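Local coordinates for aspartokinase (Synechocystis, PDB 3L76) that phosphorylates the beta-carboxyl group of L-aspartate with ATP, opening the pathway to lysine and threonine, and carries ACT domains typical of allosteric control, at the interface of chains A and B. Numbering follows the deposited sequence. Chains: chain A/B, Aspartokinase.

The interface of chains A and B. Residues chain A 96, 98-99, 146-147; chain B 96, 98-99, 146-147.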
# COMPACT_ATOMS: atom_id res chain seq x y z
N THR A 96 7.22 -2.43 -10.09
CA THR A 96 5.92 -2.72 -9.50
C THR A 96 4.87 -2.93 -10.59
O THR A 96 5.03 -2.45 -11.72
CB THR A 96 5.48 -1.56 -8.58
OG1 THR A 96 5.29 -2.03 -7.24
CG2 THR A 96 4.19 -0.93 -9.08
N ALA A 98 2.35 -3.22 -13.46
CA ALA A 98 2.42 -3.43 -14.91
C ALA A 98 3.83 -3.37 -15.51
O ALA A 98 4.04 -3.71 -16.67
CB ALA A 98 1.50 -2.46 -15.64
N GLN A 99 4.80 -2.93 -14.71
CA GLN A 99 6.18 -2.87 -15.17
C GLN A 99 6.82 -4.26 -15.13
O GLN A 99 7.83 -4.50 -15.81
CB GLN A 99 6.98 -1.90 -14.31
CG GLN A 99 6.51 -0.45 -14.41
CD GLN A 99 7.17 0.46 -13.37
OE1 GLN A 99 7.24 0.13 -12.18
NE2 GLN A 99 7.66 1.61 -13.83
N GLU A 146 -4.20 -1.81 -10.11
CA GLU A 146 -2.86 -1.36 -10.50
C GLU A 146 -1.71 -2.18 -9.90
O GLU A 146 -0.71 -2.44 -10.57
CB GLU A 146 -2.67 0.15 -10.22
CG GLU A 146 -3.56 1.05 -11.06
CD GLU A 146 -3.17 1.09 -12.54
OE1 GLU A 146 -2.11 0.53 -12.91
OE2 GLU A 146 -3.93 1.69 -13.34
N ILE A 147 -1.84 -2.58 -8.63
CA ILE A 147 -0.87 -3.47 -7.99
C ILE A 147 -1.55 -4.49 -7.06
O ILE A 147 -2.27 -4.12 -6.12
CB ILE A 147 0.20 -2.70 -7.17
CG1 ILE A 147 0.63 -1.41 -7.87
CG2 ILE A 147 1.41 -3.59 -6.92
CD1 ILE A 147 1.63 -0.60 -7.08
N THR B 96 -6.74 3.51 -7.77
CA THR B 96 -5.36 3.84 -7.45
C THR B 96 -4.61 4.32 -8.71
O THR B 96 -5.03 4.03 -9.84
CB THR B 96 -4.65 2.61 -6.84
OG1 THR B 96 -4.15 2.92 -5.53
CG2 THR B 96 -3.50 2.14 -7.72
N ALA B 98 -2.90 5.26 -12.00
CA ALA B 98 -3.31 5.70 -13.33
C ALA B 98 -4.82 5.59 -13.58
O ALA B 98 -5.32 6.07 -14.59
CB ALA B 98 -2.55 4.94 -14.39
N GLN B 99 -5.54 4.94 -12.67
CA GLN B 99 -6.99 4.84 -12.77
C GLN B 99 -7.67 6.16 -12.36
O GLN B 99 -8.82 6.43 -12.72
CB GLN B 99 -7.52 3.68 -11.92
CG GLN B 99 -7.03 2.31 -12.35
CD GLN B 99 -7.39 1.22 -11.36
OE1 GLN B 99 -7.20 1.38 -10.15
NE2 GLN B 99 -7.90 0.10 -11.86
N GLU B 146 4.35 3.87 -10.51
CA GLU B 146 2.97 3.42 -10.69
C GLU B 146 1.96 4.01 -9.70
O GLU B 146 0.79 4.19 -10.04
CB GLU B 146 2.91 1.89 -10.62
CG GLU B 146 3.62 1.18 -11.77
CD GLU B 146 2.89 1.31 -13.10
OE1 GLU B 146 1.75 1.83 -13.11
OE2 GLU B 146 3.44 0.88 -14.13
N ILE B 147 2.40 4.29 -8.47
CA ILE B 147 1.57 4.99 -7.47
C ILE B 147 2.41 5.91 -6.58
O ILE B 147 3.34 5.46 -5.91
CB ILE B 147 0.77 4.03 -6.55
CG1 ILE B 147 0.27 2.80 -7.32
CG2 ILE B 147 -0.40 4.76 -5.89
CD1 ILE B 147 -0.47 1.82 -6.45
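This patch is part of the two-fold homodimer interface between the amino acid kinase regions and probably helps pair the two chains. It puts A:Ile147 against B:Ile147 and sets A:Glu146 into the turn of B:Thr96, B:Ala98 and B:Gln99, where strand 92-96 runs into the 3-10 helix 97-99; B:Glu146 does the same on chain A. The tight part is apolar. The two isoleucines point at each other tip to tip, CD1 of A:Ile147 lying 3.3 Å from CD1 of B:Ile147; in each, CG1 stands anti to the carbonyl carbon and the chain is extended beyond it (chi2 177° in A:Ile147), so the delta-methyl leads. On either side of this pair a glutamate uses its aliphatic stem: CB of A:Glu146 packs 3.3 Å from the methyl CG2 of B:Thr96, the two side chains crossing obliquely. A bend at chi2 (-71°) turns the carboxylate of A:Glu146 away from that methyl and toward the side chain of B:Gln99, its OE2 reaching 3.3 Å from CG of B:Gln99. These two side chains approach tip to tip, the carboxylate meeting the glutamine's CG methylene rather than its amide, with the two planes 83° apart. No hydrogen bond crosses the patch; at the looser carboxylate end, OE2 of A:Glu146 stands 3.7 Å from the methyl CB of B:Ala98. A:Glu146 and B:Glu146 cross at about a right angle, OE1 of A:Glu146 4.1 Å from OE1 of B:Glu146. If both are charged, their mutual repulsion might raise the pKa of one or both. The amide oxygen OE1 of B:Gln99 is used within its own chain, accepting from the backbone N of B:Thr96 at 3.2 Å, in the carbonyl plane, which probably helps hold the turn that receives A:Glu146. An alanine in place of B:Gln99 would remove that brace and the CG and CD surface beside A:Glu146, and would probably leave the carboxylate less well placed. In the twin contact, OE2 of B:Glu146 comes 3.4 Å from CG of A:Gln99.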